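Local coordinates for protein Pcdhgb2 (Mus musculus, PDB 5SZR) that probably acts as a calcium-dependent cell-adhesion protein and may help to establish and maintain specific neuronal connections in the brain, at residues T127-I132 with L167-T172; G151-V156 with P179-T184; S335-M340 with H424-D429. All blocks are in the same frame, centred on the assembly; numbering follows the deposited sequence.

Interaction 1 (T127-I132 with L167-T172); sequences TVIALI and LVTDRT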
# COMPACT_ATOMS: atom_id res chain seq x y z
N THR A 127 0.52 -5.16 24.11
CA THR A 127 0.10 -3.77 24.29
C THR A 127 -1.36 -3.73 24.71
O THR A 127 -2.20 -4.45 24.16
CB THR A 127 0.31 -2.98 22.99
OG1 THR A 127 1.68 -3.06 22.60
CG2 THR A 127 -0.07 -1.52 23.18
N VAL A 128 -1.66 -2.88 25.69
CA VAL A 128 -3.00 -2.81 26.26
C VAL A 128 -3.86 -1.91 25.38
O VAL A 128 -3.66 -0.69 25.33
CB VAL A 128 -2.96 -2.29 27.70
CG1 VAL A 128 -4.37 -2.18 28.26
CG2 VAL A 128 -2.11 -3.21 28.56
N ILE A 129 -4.83 -2.51 24.69
CA ILE A 129 -5.67 -1.76 23.77
C ILE A 129 -6.83 -1.09 24.50
O ILE A 129 -7.17 0.06 24.20
CB ILE A 129 -6.19 -2.68 22.66
CG1 ILE A 129 -5.03 -3.36 21.94
CG2 ILE A 129 -7.03 -1.90 21.66
CD1 ILE A 129 -5.50 -4.29 20.86
N ALA A 130 -7.46 -1.79 25.44
CA ALA A 130 -8.66 -1.27 26.07
C ALA A 130 -8.84 -1.93 27.42
O ALA A 130 -8.35 -3.04 27.67
CB ALA A 130 -9.89 -1.52 25.18
N LEU A 131 -9.55 -1.23 28.30
CA LEU A 131 -9.91 -1.74 29.61
C LEU A 131 -11.39 -2.10 29.62
O LEU A 131 -12.23 -1.30 29.19
CB LEU A 131 -9.59 -0.71 30.70
CG LEU A 131 -8.10 -0.33 30.75
CD1 LEU A 131 -7.85 0.76 31.77
CD2 LEU A 131 -7.25 -1.56 31.04
N ILE A 132 -11.70 -3.31 30.09
CA ILE A 132 -13.04 -3.87 30.02
C ILE A 132 -13.54 -4.11 31.44
O ILE A 132 -12.81 -4.68 32.27
CB ILE A 132 -13.06 -5.19 29.22
CG1 ILE A 132 -12.34 -5.02 27.87
CG2 ILE A 132 -14.48 -5.70 29.05
CD1 ILE A 132 -12.95 -3.99 26.96
N LEU A 167 -7.80 -5.91 27.16
CA LEU A 167 -7.70 -6.39 25.79
C LEU A 167 -6.30 -6.09 25.28
O LEU A 167 -5.90 -4.92 25.21
CB LEU A 167 -8.76 -5.73 24.91
CG LEU A 167 -8.80 -6.20 23.46
CD1 LEU A 167 -9.18 -7.67 23.39
CD2 LEU A 167 -9.77 -5.35 22.65
N VAL A 168 -5.55 -7.14 24.94
CA VAL A 168 -4.15 -6.98 24.57
C VAL A 168 -3.89 -7.62 23.21
O VAL A 168 -4.60 -8.54 22.78
CB VAL A 168 -3.20 -7.59 25.62
CG1 VAL A 168 -3.54 -7.06 27.01
CG2 VAL A 168 -3.27 -9.11 25.59
N THR A 169 -2.86 -7.12 22.53
CA THR A 169 -2.37 -7.75 21.31
C THR A 169 -1.51 -8.96 21.66
O THR A 169 -0.78 -8.96 22.65
CB THR A 169 -1.52 -6.77 20.49
OG1 THR A 169 -0.40 -6.35 21.27
CG2 THR A 169 -2.33 -5.56 20.08
N ASP A 170 -1.62 -10.01 20.85
CA ASP A 170 -0.70 -11.14 20.91
C ASP A 170 -0.14 -11.46 19.53
O ASP A 170 0.27 -12.59 19.28
CB ASP A 170 -1.37 -12.37 21.52
CG ASP A 170 -2.41 -12.97 20.61
OD1 ASP A 170 -2.56 -14.22 20.61
OD2 ASP A 170 -3.07 -12.20 19.88
N ARG A 171 -0.13 -10.47 18.64
CA ARG A 171 0.29 -10.64 17.26
C ARG A 171 0.81 -9.31 16.75
O ARG A 171 0.26 -8.26 17.09
CB ARG A 171 -0.89 -11.13 16.40
CG ARG A 171 -0.55 -11.44 14.95
CD ARG A 171 -1.80 -11.89 14.20
NE ARG A 171 -2.41 -13.07 14.80
CZ ARG A 171 -3.55 -13.62 14.39
NH1 ARG A 171 -4.22 -13.09 13.38
NH2 ARG A 171 -4.02 -14.69 15.00
N THR A 172 1.89 -9.35 15.98
CA THR A 172 2.42 -8.14 15.38
C THR A 172 1.43 -7.58 14.36
O THR A 172 0.84 -8.33 13.57
CB THR A 172 3.76 -8.40 14.69
OG1 THR A 172 3.67 -9.62 13.94
CG2 THR A 172 4.88 -8.53 15.71
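I129 and A130 both face L167 across an antiparallel strand pair, a classic beta bulge in the sheet where strand 128-135 lies beside strand 164-169 of a cadherin domain. The N-H of I129 reaches L167 O at 2.7 Å, and L167 N returns a bond to A130 O at 3.0 Å. Beyond the bulge V128 and V168 form a non-hydrogen-bonded pair, where T127 O takes both the N-H of T169, at 3.2 Å, and a CA-H...O contact from V168 CA.

The side chain of I129 runs from the backbone of L167 to the methyl of T169. Its CB lies 3.4 Å from L167 O, CG1 approaches T169 CG2, and the terminal CD1 closes on the same methyl at 3.5 Å, the two side chains crossing at about a right angle. F155 and L203 also touch I129 and continue the hydrophobic interior around it.

T169 has two functions here, divided by its first torsion (chi1 61°). OG1 sits between the backbone N and the carbonyl carbon, where it accepts the N-H of T127 at 3.2 Å in a bent bond (140°), while CG2, anti to the carbonyl carbon, meets I129. OG1 also has weak bonds with P124 O and G126 N, and T127 OG1 bonds to P124 O. An alanine in place of T169 would probably leave the N-H of T127 without its side-chain acceptor and open a gap beside I129 CD1. A single threonine thus joins two chemistries, its hydroxyl accepting a backbone N-H just ahead of strand 128-135 and its methyl completing the apolar packing of I129.

Interaction 2 (G151-V156 with P179-T184); sequences GNEGFV and PEYNVT. With NAG (2-acetamido-2-deoxy-beta-D-glucopyranose), chain D.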
# COMPACT_ATOMS: atom_id res chain seq x y z
N GLY A 151 -13.53 -14.34 17.09
CA GLY A 151 -12.53 -14.35 16.04
C GLY A 151 -11.12 -14.52 16.56
O GLY A 151 -10.85 -14.55 17.76
N ASN A 152 -10.19 -14.63 15.61
CA ASN A 152 -8.77 -14.82 15.90
C ASN A 152 -7.95 -13.86 15.04
O ASN A 152 -7.17 -14.26 14.18
CB ASN A 152 -8.35 -16.27 15.66
CG ASN A 152 -6.95 -16.56 16.15
OD1 ASN A 152 -6.46 -15.93 17.09
ND2 ASN A 152 -6.29 -17.52 15.50
N GLU A 153 -8.13 -12.57 15.28
CA GLU A 153 -7.42 -11.53 14.55
C GLU A 153 -6.23 -10.98 15.33
O GLU A 153 -5.66 -9.96 14.93
CB GLU A 153 -8.38 -10.40 14.17
CG GLU A 153 -9.48 -10.83 13.21
CD GLU A 153 -10.21 -9.66 12.58
OE1 GLU A 153 -10.53 -8.70 13.31
OE2 GLU A 153 -10.45 -9.70 11.35
N GLY A 154 -5.85 -11.63 16.42
CA GLY A 154 -4.70 -11.23 17.19
C GLY A 154 -4.99 -10.39 18.41
O GLY A 154 -4.17 -9.52 18.75
N PHE A 155 -6.11 -10.61 19.09
CA PHE A 155 -6.45 -9.86 20.29
C PHE A 155 -6.94 -10.82 21.36
O PHE A 155 -7.78 -11.68 21.08
CB PHE A 155 -7.51 -8.79 19.98
CG PHE A 155 -7.16 -7.92 18.81
CD1 PHE A 155 -6.10 -7.04 18.89
CD2 PHE A 155 -7.89 -7.98 17.63
CE1 PHE A 155 -5.77 -6.23 17.81
CE2 PHE A 155 -7.56 -7.18 16.55
CZ PHE A 155 -6.50 -6.30 16.64
N VAL A 156 -6.42 -10.67 22.57
CA VAL A 156 -6.66 -11.61 23.66
C VAL A 156 -7.12 -10.83 24.89
O VAL A 156 -6.66 -9.70 25.13
CB VAL A 156 -5.40 -12.44 23.98
CG1 VAL A 156 -5.62 -13.34 25.19
CG2 VAL A 156 -5.01 -13.27 22.77
N PRO A 179 -5.72 -2.25 7.94
CA PRO A 179 -5.65 -0.91 8.53
C PRO A 179 -6.69 -0.65 9.60
O PRO A 179 -6.52 0.27 10.41
CB PRO A 179 -5.86 0.01 7.32
CG PRO A 179 -6.72 -0.79 6.40
CD PRO A 179 -6.32 -2.23 6.59
N GLU A 180 -7.76 -1.44 9.64
CA GLU A 180 -8.87 -1.22 10.56
C GLU A 180 -9.35 -2.55 11.11
O GLU A 180 -9.32 -3.58 10.42
CB GLU A 180 -10.02 -0.48 9.87
CG GLU A 180 -11.01 0.17 10.81
CD GLU A 180 -12.14 0.87 10.06
OE1 GLU A 180 -13.22 0.26 9.90
OE2 GLU A 180 -11.93 2.02 9.62
N TYR A 181 -9.81 -2.54 12.36
CA TYR A 181 -10.30 -3.73 13.04
C TYR A 181 -11.63 -3.46 13.73
O TYR A 181 -11.81 -2.42 14.37
CB TYR A 181 -9.31 -4.22 14.10
CG TYR A 181 -8.09 -4.95 13.58
CD1 TYR A 181 -8.19 -6.23 13.06
CD2 TYR A 181 -6.83 -4.36 13.64
CE1 TYR A 181 -7.07 -6.89 12.59
CE2 TYR A 181 -5.71 -5.02 13.18
CZ TYR A 181 -5.84 -6.28 12.66
OH TYR A 181 -4.73 -6.94 12.20
N ASN A 182 -12.55 -4.41 13.61
CA ASN A 182 -13.79 -4.42 14.39
C ASN A 182 -13.73 -5.61 15.34
O ASN A 182 -13.84 -6.76 14.90
CB ASN A 182 -15.02 -4.47 13.49
CG ASN A 182 -15.47 -3.10 13.03
OD1 ASN A 182 -15.20 -2.09 13.69
ND2 ASN A 182 -16.16 -3.04 11.89
N VAL A 183 -13.56 -5.34 16.63
CA VAL A 183 -13.38 -6.38 17.64
C VAL A 183 -14.65 -6.45 18.48
O VAL A 183 -15.01 -5.47 19.15
CB VAL A 183 -12.15 -6.10 18.52
CG1 VAL A 183 -11.90 -7.25 19.48
CG2 VAL A 183 -10.92 -5.86 17.64
N THR A 184 -15.31 -7.60 18.45
CA THR A 184 -16.56 -7.82 19.17
C THR A 184 -16.27 -8.59 20.46
O THR A 184 -15.78 -9.72 20.42
CB THR A 184 -17.56 -8.60 18.32
OG1 THR A 184 -18.02 -7.76 17.25
CG2 THR A 184 -18.75 -9.04 19.16
C1 NAG D . -16.63 -1.78 11.36
C2 NAG D . -16.25 -1.60 9.90
C3 NAG D . -16.69 -0.23 9.41
C4 NAG D . -18.19 -0.06 9.62
C5 NAG D . -18.54 -0.29 11.09
C6 NAG D . -20.02 -0.25 11.37
C7 NAG D . -14.30 -2.78 8.98
C8 NAG D . -12.80 -2.81 8.87
N2 NAG D . -14.82 -1.78 9.70
O3 NAG D . -16.36 -0.08 8.03
O4 NAG D . -18.59 1.25 9.21
O5 NAG D . -18.07 -1.59 11.52
O6 NAG D . -20.70 -1.33 10.75
O7 NAG D . -15.01 -3.63 8.43
O HOH W 1 -12.18 -6.78 12.30
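F155 and Y181 meet in a T-shaped (edge-to-face) stack inside a cadherin beta-sandwich, joining strand 155-159 of one sheet to strand 180-189 of the other. The ring centroids are 4.8 Å apart and the planes stand at 87°. F155 presents its edge: CZ sits 3.5 Å above the plane of the Y181 ring, over its centre, and CE2 approaches the CG and CD1 side of the same ring. CG of F155 is anti to its carbonyl carbon (chi1 -51°), and from there the ring reaches V183 as well, CD2 of F155 lying 3.7 Å from V183 CG2. L203, on the neighbouring strand 196-206, packs against both aromatic residues.

E153 meets Y181 at the ring's edge. Its extended chain slides past the tyrosine in the opposite direction and brings E153 OE1 to 3.4 Å from Y181 CD1, near the ring plane. A water donates to E153 OE1 at 2.7 Å and accepts the N-H of N182, N to water also 2.7 Å, so that one solvent molecule links the loop ahead of F155 to the backbone next to Y181.

Further out, the CB of N182 is directed away from F155 and E153, and its amide carries an N-linked glycan, as expected from its N-V-T sequon. Its OD1 is hydrogen-bonded to T202 OG1, which helps to fix the rotation of the amide. ND2 is joined to C1 of the first N-acetylglucosamine, and the sugar's acetamido N2 donates to E180 OE1 at 2.6 Å with an angle of 147° at the hydrogen.

Interaction 3 (S335-M340 with H424-D429); sequences SALFDM and HLIFAD. With MAN (alpha-D-mannopyranose), chain B.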
# COMPACT_ATOMS: atom_id res chain seq x y z
N SER A 335 40.91 17.88 -57.65
CA SER A 335 41.38 16.97 -58.68
C SER A 335 42.75 16.41 -58.31
O SER A 335 43.50 17.00 -57.53
CB SER A 335 41.45 17.66 -60.05
OG SER A 335 42.44 18.67 -60.07
N ALA A 336 43.06 15.25 -58.89
CA ALA A 336 44.36 14.61 -58.74
C ALA A 336 44.80 14.06 -60.09
O ALA A 336 43.98 13.62 -60.89
CB ALA A 336 44.33 13.49 -57.69
N LEU A 337 46.11 14.08 -60.33
CA LEU A 337 46.67 13.75 -61.63
C LEU A 337 47.49 12.47 -61.56
O LEU A 337 48.39 12.35 -60.73
CB LEU A 337 47.53 14.90 -62.16
CG LEU A 337 48.27 14.66 -63.48
CD1 LEU A 337 47.30 14.21 -64.56
CD2 LEU A 337 49.00 15.91 -63.91
N PHE A 338 47.18 11.52 -62.45
CA PHE A 338 47.93 10.28 -62.60
C PHE A 338 48.22 10.12 -64.09
O PHE A 338 47.36 9.66 -64.84
CB PHE A 338 47.16 9.09 -62.04
CG PHE A 338 46.73 9.25 -60.61
CD1 PHE A 338 47.54 8.81 -59.58
CD2 PHE A 338 45.52 9.86 -60.30
CE1 PHE A 338 47.16 8.96 -58.26
CE2 PHE A 338 45.13 10.01 -58.98
CZ PHE A 338 45.95 9.57 -57.96
N ASP A 339 49.43 10.50 -64.51
CA ASP A 339 49.74 10.60 -65.93
C ASP A 339 50.73 9.55 -66.43
O ASP A 339 51.16 9.62 -67.58
CB ASP A 339 50.26 12.01 -66.26
CG ASP A 339 51.49 12.40 -65.45
OD1 ASP A 339 51.82 13.60 -65.43
OD2 ASP A 339 52.12 11.51 -64.83
N MET A 340 51.12 8.59 -65.60
CA MET A 340 52.10 7.59 -66.00
C MET A 340 51.48 6.22 -66.24
O MET A 340 52.18 5.20 -66.14
CB MET A 340 53.22 7.50 -64.96
CG MET A 340 54.13 8.72 -64.89
SD MET A 340 55.43 8.77 -66.15
CE MET A 340 54.62 9.60 -67.51
N HIS A 424 42.12 12.68 -62.81
CA HIS A 424 42.62 12.79 -64.17
C HIS A 424 43.58 11.62 -64.40
O HIS A 424 44.67 11.58 -63.81
CB HIS A 424 43.31 14.13 -64.40
CG HIS A 424 42.44 15.31 -64.15
ND1 HIS A 424 41.35 15.61 -64.93
CD2 HIS A 424 42.50 16.28 -63.20
CE1 HIS A 424 40.77 16.71 -64.48
NE2 HIS A 424 41.45 17.14 -63.43
N LEU A 425 43.18 10.68 -65.24
CA LEU A 425 44.00 9.52 -65.57
C LEU A 425 44.47 9.67 -67.01
O LEU A 425 43.66 9.73 -67.94
CB LEU A 425 43.21 8.23 -65.38
CG LEU A 425 42.37 8.19 -64.10
CD1 LEU A 425 41.58 6.89 -63.99
CD2 LEU A 425 43.24 8.39 -62.87
N ILE A 426 45.79 9.75 -67.20
CA ILE A 426 46.38 10.05 -68.49
C ILE A 426 47.32 8.92 -68.87
O ILE A 426 48.31 8.67 -68.17
CB ILE A 426 47.13 11.40 -68.46
CG1 ILE A 426 46.19 12.51 -68.00
CG2 ILE A 426 47.72 11.71 -69.84
CD1 ILE A 426 46.82 13.87 -68.04
N PHE A 427 47.02 8.25 -69.97
CA PHE A 427 47.86 7.15 -70.44
C PHE A 427 49.14 7.67 -71.07
O PHE A 427 49.13 8.64 -71.84
CB PHE A 427 47.10 6.29 -71.45
CG PHE A 427 46.07 5.40 -70.83
CD1 PHE A 427 46.45 4.22 -70.20
CD2 PHE A 427 44.73 5.73 -70.89
CE1 PHE A 427 45.49 3.40 -69.63
CE2 PHE A 427 43.78 4.91 -70.32
CZ PHE A 427 44.17 3.74 -69.69
N ALA A 428 50.25 7.03 -70.74
CA ALA A 428 51.54 7.39 -71.30
C ALA A 428 51.78 6.60 -72.58
O ALA A 428 51.54 5.38 -72.62
CB ALA A 428 52.67 7.12 -70.30
N ASP A 429 52.23 7.29 -73.62
CA ASP A 429 52.66 6.62 -74.82
C ASP A 429 53.99 5.91 -74.57
O ASP A 429 54.83 6.38 -73.78
CB ASP A 429 52.80 7.62 -75.97
CG ASP A 429 52.74 6.95 -77.33
OD1 ASP A 429 52.03 5.93 -77.45
OD2 ASP A 429 53.40 7.44 -78.28
C1 MAN B . 36.81 17.34 -59.56
C2 MAN B . 35.36 17.73 -59.28
C3 MAN B . 34.70 18.19 -60.58
C4 MAN B . 35.51 19.33 -61.23
C5 MAN B . 36.97 18.91 -61.45
C6 MAN B . 37.84 20.08 -61.89
O2 MAN B . 35.30 18.85 -58.38
O3 MAN B . 33.35 18.59 -60.40
O4 MAN B . 34.93 19.67 -62.48
O5 MAN B . 37.54 18.36 -60.22
O6 MAN B . 39.16 19.60 -62.16
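Parallel pairing of strand 335-342 with strand 418-428, L337 beside H424 and F338 beside L425, forms one edge of a mixed sheet in the last cadherin domain of this chain. Its backbone ladder is the alternating one of parallel strands. H424 N donates to A336 O at 2.8 Å, and H424 O accepts from F338 N at 2.9 Å. F338 in turn uses its own carbonyl to receive I426 N at 2.8 Å, straddling L425, whose CA-H also contacts that oxygen.

F338 and L425 lie side by side, pointing the same way. CD2 of the phenylalanine meets CD2 of the leucine at 3.7 Å, and H424 O lies near the ring plane at its edge. This pair faces the opposing sheet, where F338 touches T352 and L425 touches V351.

L337 and H424 lie on the other face, where I426 also reaches L337. L337 CD1 meets I426 CD1 at 3.5 Å, the side chains crossing obliquely. The imidazole of H424 reaches the beginning of strand 335-342, its NE2 3.4 Å from S335 CB. O6 of a mannose lies near the ring plane at its edge, 3.6 Å from H424 NE2. S335 OG is hydrogen-bonded to D333 OD1, while the mannose is hydrogen-bonded to D333 OD2, so the serine and the sugar share one carboxylate.

F338 and L425 thus add apolar contacts toward the opposing sheet, whereas the other face is mixed, L337 meeting I426 as hydrocarbon while H424 and S335 lie beside the mannose.

How the interactions relate
Interactions 1 and 2 belong to one cadherin domain, their centres 10 Å apart, and their segments alternate along the chain. Strands 128-135, 164-169 and 155-159 are successive neighbours in one sheet, and a bond from V168 N to V156 O (2.8 Å) connects the two contacts. Interaction 1 is therefore pairing within that sheet, whereas interaction 2 crosses from it to the sheet holding strand 180-189. Interaction 3 comes later in the chain, in the last domain, with its centre 105 Å from that of interaction 1 and 101 Å from that of interaction 2. Such separation reflects an elongated array of cadherin domains, and the two domains described are held by separate contacts of their own.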